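Local coordinates for beta-ketoacyl-[acyl-carrier-protein] synthase III (Pseudomonas aeruginosa, PDB 2X3E) that probably catalyses the first condensation of fatty acid synthesis, joining acetyl-CoA to malonyl-ACP to give acetoacetyl-ACP, as a homodimer of the thiolase-like superfamily, at residues A[272-275]-A[276-280]; A[290-293]-A[294-298]; A[308-311]-A[312-316]. The protein carries 1 engineered substitution. One frame throughout, in Å; residues are numbered along the deposited sequence.

Contact 1: A[272-275]-A[276-280]; sequences VSNI and AEVGN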
loop_
_atom_site.group_PDB
_atom_site.type_symbol
_atom_site.label_atom_id
_atom_site.label_comp_id
_atom_site.label_asym_id
_atom_site.label_seq_id
_atom_site.Cartn_x
_atom_site.Cartn_y
_atom_site.Cartn_z
ATOM N N VAL A 272 -21.825 16.033 1.492
ATOM C CA VAL A 272 -21.964 15.507 0.133
ATOM C C VAL A 272 -22.198 14.004 0.232
ATOM O O VAL A 272 -21.372 13.286 0.800
ATOM C CB VAL A 272 -20.707 15.776 -0.724
ATOM C CG1 VAL A 272 -20.896 15.249 -2.156
ATOM C CG2 VAL A 272 -20.377 17.259 -0.737
ATOM N N SER A 273 -23.321 13.535 -0.310
ATOM C CA SER A 273 -23.716 12.135 -0.163
ATOM C C SER A 273 -24.457 11.573 -1.379
ATOM O O SER A 273 -25.419 12.173 -1.867
ATOM C CB SER A 273 -24.597 11.975 1.072
ATOM O OG SER A 273 -25.074 10.641 1.184
ATOM N N ASN A 274 -24.001 10.412 -1.843
ATOM C CA ASN A 274 -24.705 9.636 -2.863
ATOM C C ASN A 274 -24.881 8.174 -2.455
ATOM O O ASN A 274 -25.103 7.311 -3.302
ATOM C CB ASN A 274 -23.966 9.723 -4.206
ATOM C CG ASN A 274 -22.564 9.136 -4.148
ATOM O OD1 ASN A 274 -21.950 9.066 -3.089
ATOM N ND2 ASN A 274 -22.054 8.720 -5.299
ATOM N N ILE A 275 -24.818 7.900 -1.154
ATOM C CA ILE A 275 -24.871 6.522 -0.652
ATOM C C ILE A 275 -26.163 5.794 -1.048
ATOM O O ILE A 275 -26.174 4.573 -1.197
ATOM C CB ILE A 275 -24.657 6.473 0.889
ATOM C CG1 ILE A 275 -24.287 5.052 1.332
ATOM C CG2 ILE A 275 -25.883 7.009 1.638
ATOM C CD1 ILE A 275 -23.878 4.967 2.770
ATOM N N ALA A 276 -27.244 6.544 -1.237
ATOM C CA ALA A 276 -28.505 5.956 -1.703
ATOM C C ALA A 276 -28.404 5.326 -3.099
ATOM O O ALA A 276 -29.072 4.324 -3.372
ATOM C CB ALA A 276 -29.617 7.006 -1.680
ATOM N N GLU A 277 -27.558 5.904 -3.961
ATOM C CA GLU A 277 -27.461 5.479 -5.362
ATOM C C GLU A 277 -26.331 4.487 -5.622
ATOM O O GLU A 277 -26.402 3.711 -6.569
ATOM C CB GLU A 277 -27.284 6.689 -6.286
ATOM C CG GLU A 277 -28.448 7.667 -6.266
ATOM C CD GLU A 277 -28.282 8.736 -5.209
ATOM O OE1 GLU A 277 -27.349 8.614 -4.392
ATOM O OE2 GLU A 277 -29.080 9.696 -5.187
ATOM N N VAL A 278 -25.289 4.521 -4.796
ATOM C CA VAL A 278 -24.112 3.675 -5.023
ATOM C C VAL A 278 -23.744 2.764 -3.854
ATOM O O VAL A 278 -22.899 1.891 -4.009
ATOM C CB VAL A 278 -22.870 4.527 -5.415
ATOM C CG1 VAL A 278 -23.177 5.376 -6.641
ATOM C CG2 VAL A 278 -22.399 5.411 -4.258
ATOM N N GLY A 279 -24.374 2.953 -2.699
ATOM C CA GLY A 279 -24.015 2.198 -1.507
ATOM C C GLY A 279 -22.648 2.588 -0.974
ATOM O O GLY A 279 -22.118 3.647 -1.309
ATOM N N ASN A 280 -22.093 1.720 -0.135
ATOM C CA ASN A 280 -20.800 1.928 0.504
ATOM C C ASN A 280 -19.741 1.258 -0.358
ATOM O O ASN A 280 -19.699 0.033 -0.443
ATOM C CB ASN A 280 -20.829 1.325 1.916
ATOM C CG ASN A 280 -19.502 1.444 2.652
ATOM O OD1 ASN A 280 -18.445 1.563 2.043
ATOM N ND2 ASN A 280 -19.559 1.381 3.980
HETATM O O HOH W 1 -28.254 10.977 -2.974
#

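Contact 2: A[290-293]-A[294-298]; sequences LAHG and LRQGI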
loop_
_atom_site.group_PDB
_atom_site.type_symbol
_atom_site.label_atom_id
_atom_site.label_comp_id
_atom_site.label_asym_id
_atom_site.label_seq_id
_atom_site.Cartn_x
_atom_site.Cartn_y
_atom_site.Cartn_z
ATOM N N LEU A 290 -17.552 12.995 -4.435
ATOM C CA LEU A 290 -17.071 14.181 -5.142
ATOM C C LEU A 290 -17.623 14.268 -6.576
ATOM O O LEU A 290 -18.075 15.334 -7.002
ATOM C CB LEU A 290 -15.532 14.229 -5.159
ATOM C CG LEU A 290 -14.837 14.612 -3.843
ATOM C CD1 LEU A 290 -13.319 14.468 -3.957
ATOM C CD2 LEU A 290 -15.208 16.043 -3.418
ATOM N N ALA A 291 -17.584 13.158 -7.315
ATOM C CA ALA A 291 -18.098 13.133 -8.688
ATOM C C ALA A 291 -19.593 13.467 -8.720
ATOM O O ALA A 291 -20.057 14.192 -9.597
ATOM C CB ALA A 291 -17.829 11.774 -9.347
ATOM N N HIS A 292 -20.334 12.947 -7.745
ATOM C CA HIS A 292 -21.750 13.259 -7.589
ATOM C C HIS A 292 -21.967 14.754 -7.358
ATOM O O HIS A 292 -22.805 15.375 -8.009
ATOM C CB HIS A 292 -22.338 12.448 -6.432
ATOM C CG HIS A 292 -23.707 12.883 -6.020
ATOM N ND1 HIS A 292 -24.843 12.524 -6.713
ATOM C CD2 HIS A 292 -24.125 13.640 -4.979
ATOM C CE1 HIS A 292 -25.901 13.047 -6.118
ATOM N NE2 HIS A 292 -25.492 13.731 -5.066
ATOM N N GLY A 293 -21.205 15.326 -6.433
ATOM C CA GLY A 293 -21.285 16.760 -6.156
ATOM C C GLY A 293 -20.982 17.621 -7.369
ATOM O O GLY A 293 -21.653 18.623 -7.614
ATOM N N LEU A 294 -19.969 17.230 -8.136
ATOM C CA LEU A 294 -19.606 17.951 -9.351
ATOM C C LEU A 294 -20.711 17.852 -10.415
ATOM O O LEU A 294 -21.066 18.858 -11.035
ATOM C CB LEU A 294 -18.268 17.427 -9.898
ATOM C CG LEU A 294 -17.579 18.277 -10.965
ATOM C CD1 LEU A 294 -17.244 19.656 -10.423
ATOM C CD2 LEU A 294 -16.317 17.582 -11.468
ATOM N N ARG A 295 -21.256 16.652 -10.609
ATOM C CA ARG A 295 -22.383 16.434 -11.531
ATOM C C ARG A 295 -23.582 17.314 -11.180
ATOM O O ARG A 295 -24.241 17.863 -12.066
ATOM C CB ARG A 295 -22.848 14.972 -11.499
ATOM C CG ARG A 295 -22.025 13.998 -12.325
ATOM C CD ARG A 295 -22.823 12.724 -12.610
ATOM N NE ARG A 295 -23.141 11.978 -11.387
ATOM C CZ ARG A 295 -22.316 11.131 -10.770
ATOM N NH1 ARG A 295 -21.090 10.908 -11.236
ATOM N NH2 ARG A 295 -22.717 10.500 -9.667
ATOM N N GLN A 296 -23.861 17.429 -9.883
ATOM C CA GLN A 296 -24.993 18.214 -9.384
ATOM C C GLN A 296 -24.722 19.720 -9.293
ATOM O O GLN A 296 -25.626 20.488 -8.969
ATOM C CB GLN A 296 -25.405 17.707 -8.000
ATOM C CG GLN A 296 -25.935 16.284 -7.991
ATOM C CD GLN A 296 -27.334 16.185 -8.544
ATOM O OE1 GLN A 296 -28.215 16.972 -8.185
ATOM N NE2 GLN A 296 -27.553 15.214 -9.426
ATOM N N GLY A 297 -23.488 20.142 -9.562
ATOM C CA GLY A 297 -23.094 21.542 -9.391
ATOM C C GLY A 297 -23.091 22.003 -7.941
ATOM O O GLY A 297 -23.195 23.202 -7.658
ATOM N N ILE A 298 -22.964 21.056 -7.018
ATOM C CA ILE A 298 -22.991 21.351 -5.587
ATOM C C ILE A 298 -21.684 22.011 -5.134
ATOM O O ILE A 298 -21.688 22.870 -4.252
ATOM C CB ILE A 298 -23.229 20.056 -4.765
ATOM C CG1 ILE A 298 -24.708 19.673 -4.796
ATOM C CG2 ILE A 298 -22.742 20.208 -3.320
ATOM C CD1 ILE A 298 -24.984 18.285 -4.265
HETATM O O HOH W 2 -25.521 12.066 -9.656
#

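Contact 3: A[308-311]-A[312-316]; sequences TGFG and AGLTW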
loop_
_atom_site.group_PDB
_atom_site.type_symbol
_atom_site.label_atom_id
_atom_site.label_comp_id
_atom_site.label_asym_id
_atom_site.label_seq_id
_atom_site.Cartn_x
_atom_site.Cartn_y
_atom_site.Cartn_z
ATOM N N THR A 308 -13.103 13.140 4.848
ATOM C CA THR A 308 -12.849 12.383 6.065
ATOM C C THR A 308 -13.249 10.915 5.930
ATOM O O THR A 308 -14.249 10.583 5.287
ATOM C CB THR A 308 -13.550 13.043 7.272
ATOM O OG1 THR A 308 -13.161 12.377 8.485
ATOM C CG2 THR A 308 -15.059 13.004 7.116
ATOM N N GLY A 309 -12.446 10.041 6.537
ATOM C CA GLY A 309 -12.692 8.609 6.508
ATOM C C GLY A 309 -12.464 7.931 7.845
ATOM O O GLY A 309 -11.723 8.425 8.687
ATOM N N PHE A 310 -13.133 6.797 8.033
ATOM C CA PHE A 310 -12.894 5.888 9.158
ATOM C C PHE A 310 -13.180 4.482 8.639
ATOM O O PHE A 310 -14.121 4.294 7.877
ATOM C CB PHE A 310 -13.806 6.212 10.353
ATOM C CG PHE A 310 -13.952 5.071 11.328
ATOM C CD1 PHE A 310 -13.025 4.881 12.342
ATOM C CD2 PHE A 310 -15.000 4.171 11.209
ATOM C CE1 PHE A 310 -13.146 3.818 13.233
ATOM C CE2 PHE A 310 -15.133 3.110 12.095
ATOM C CZ PHE A 310 -14.197 2.935 13.111
ATOM N N GLY A 311 -12.382 3.499 9.037
ATOM C CA GLY A 311 -12.625 2.129 8.592
ATOM C C GLY A 311 -11.750 1.080 9.241
ATOM O O GLY A 311 -11.151 1.312 10.295
ATOM N N ALA A 312 -11.685 -0.075 8.590
ATOM C CA ALA A 312 -10.976 -1.228 9.106
ATOM C C ALA A 312 -9.520 -0.888 9.410
ATOM O O ALA A 312 -8.912 -0.047 8.732
ATOM C CB ALA A 312 -11.062 -2.390 8.115
ATOM N N GLY A 313 -8.976 -1.554 10.431
ATOM C CA GLY A 313 -7.607 -1.329 10.885
ATOM C C GLY A 313 -7.474 -1.388 12.403
ATOM O O GLY A 313 -6.703 -2.193 12.914
ATOM N N LEU A 314 -8.181 -0.535 13.146
ATOM C CA LEU A 314 -8.996 0.559 12.625
ATOM C C LEU A 314 -8.109 1.679 12.088
ATOM O O LEU A 314 -6.956 1.820 12.507
ATOM C CB LEU A 314 -9.891 1.132 13.733
ATOM C CG LEU A 314 -10.879 0.159 14.382
ATOM C CD1 LEU A 314 -11.666 0.836 15.508
ATOM C CD2 LEU A 314 -11.820 -0.421 13.344
ATOM N N THR A 315 -8.666 2.464 11.173
ATOM C CA THR A 315 -8.007 3.631 10.592
ATOM C C THR A 315 -8.972 4.805 10.540
ATOM O O THR A 315 -10.187 4.622 10.517
ATOM C CB THR A 315 -7.545 3.365 9.142
ATOM O OG1 THR A 315 -8.637 2.827 8.374
ATOM C CG2 THR A 315 -6.367 2.409 9.118
ATOM N N TRP A 316 -8.417 6.013 10.511
ATOM C CA TRP A 316 -9.201 7.216 10.284
ATOM C C TRP A 316 -8.294 8.319 9.777
ATOM O O TRP A 316 -7.058 8.235 9.875
ATOM C CB TRP A 316 -9.876 7.679 11.577
ATOM C CG TRP A 316 -8.888 8.058 12.631
ATOM C CD1 TRP A 316 -8.210 9.233 12.738
ATOM C CD2 TRP A 316 -8.434 7.230 13.707
ATOM N NE1 TRP A 316 -7.357 9.193 13.821
ATOM C CE2 TRP A 316 -7.480 7.973 14.434
ATOM C CE3 TRP A 316 -8.741 5.931 14.125
ATOM C CZ2 TRP A 316 -6.837 7.461 15.567
ATOM C CZ3 TRP A 316 -8.098 5.423 15.248
ATOM C CH2 TRP A 316 -7.164 6.185 15.956
#

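Contact 1: A[272-275]-A[276-280]
The carboxamide of N274 lies obliquely across the isopropyl group of V278, four residues on, with ND2 of N274 3.5 Å from CG2 of V278 and a little farther from CG1. N274 occupies the N-cap position of the short helix 275-278, yet its side chain makes no capping bond. With chi1 at 62°, CG sits between the backbone N and the carbonyl carbon, which brings the amide alongside the valine.

The backbone carbonyl of N274 takes two of the turn's bonds. V278 N donates to N274 O at 3.2 Å, nearly along the C=O axis, while E277 N reaches the same oxygen at 2.9 Å from above the carbonyl plane. One buried acceptor is thus gripped by two successive amides. E277 is deposited in two conformers; in the one described here, water 1 can donate to E277 OE2 (2.7 Å) or to S273 O, a link that holds for this conformer only.

The next carbonyl closes the turn: G279 N donates to I275 O at 2.8 Å, and G279, with positive phi, takes the chain out of the helix. I275 CG1 packs against the G279 carbonyl, 3.7 Å from G279 O, and the isoleucine also meets L257 of helix 254-264.

Beyond the glycine comes N280, predicted to be an active-site residue, with OD1 bonded to V282 N, ND2 bonded to A252 O and its side chain touching H250. The arrangement is a single helical turn with a glycine exit, here delivering the asparagine of the Cys-His-Asn triad of the FabH family, whose cysteine position is the engineered A112 in this structure.

Contact 2: A[290-293]-A[294-298]
The C-terminal end of helix 285-295 finishes in a Schellman motif, and residues 290-298 form its last turns and exit. Up to Q296 the bonds are regular: L294 N to L290 O, R295 N to A291 O and Q296 N to H292 O. G297 then adopts positive phi and turns the chain back, so that I298 N donates to G293 O at 2.8 Å, while I298 CB rests 3.6 Å from that oxygen.

Two side chains of the final turn gather round H292. Q296 CG lies over one face of the imidazole in a CH-pi contact, 4.0 Å from the ring centroid and offset toward the rim; the bend at chi2 (-75°) brings the amide back beside the ring, the two planes 18° apart. R295 approaches from the ring edge instead. Its chain, bent at chi3, lays a guanidinium face over the backbone, with R295 NH2 3.6 Å from H292 CA and 3.8 Å from H292 CB, and the guanidinium and imidazole planes stand 71° apart.

Water 2 joins the two groups, accepting from R295 NE at 2.9 Å and bonding to H292 ND1 at 3.1 Å.

With R295 NH2 4.2 Å from H292 ND1, the arginine's charge would probably disfavour protonation of the imidazole, whereas the water bridges R295 NE and H292 ND1 and probably helps fix the rotation of the ring.

Contact 3: A[308-311]-A[312-316]
F310 and W316 face each other as a non-hydrogen-bonded antiparallel pair where strand 304-311 turns back into strand 315-322, and G311 and T315 form the hydrogen-bonded pair that closes the hairpin. Its two bonds are similar in length: G311 N to T315 O and T315 N to G311 O, both 2.9 Å. Weaker CA-H...O contacts supplement them, among them W316 CA to G309 O at 3.2 Å and L314 CA to G311 O at 3.3 Å.

A side-chain bond braces the turn. T315 OG1 donates to A312 O at 2.9 Å, from above the carbonyl plane; chi1 (51°) sets the hydroxyl between its own N and carbonyl carbon. T315 OG1 is also hydrogen-bonded to T113 OG1, its stronger partner. A cis peptide joins G313 to L314, and G313 has backbone angles at which a CB would press on the preceding carbonyl oxygen.

The apolar contacts gather at the edge of the F310 ring. L314 CD1 lies near the ring plane, 4.0 Å from F310 CE1, and W316 CB is 4.3 Å from F310 CD1.

F310 and W316 lie on the face of the sheet covered by helix 215-237, where both touch Q225. On the other side of the sheet G311 lies close to A112, the engineered position of the predicted active site. G309 approaches H250, T308 pairs with the chain around strand 246-249, W316 bonds by its backbone to strand 177-184, and A312 and T315 pack on P88 and P92 of the second subunit.

Contacts 1 and 3 are mostly buried, each about 11 Å from the chain centre, whereas contact 2 is partly exposed and farther out. Contacts 1 and 2 belong to successive helices and touch directly, N274 CB lying 3.7 Å from H292 CG; contact 3 touches neither and lies across the chain's centre from contact 2. Chemistry follows place. Near the surface, water and charged or polar side chains decorate a helix end, while the interior hairpin relies on backbone pairing, glycines and aliphatic groups at the edge of one aromatic ring. Contact 1 combines both characters, with an exposed glutamate on its helical turn and buried N280 just after it. Around H250, contacts 1 and 3 converge from separate elements.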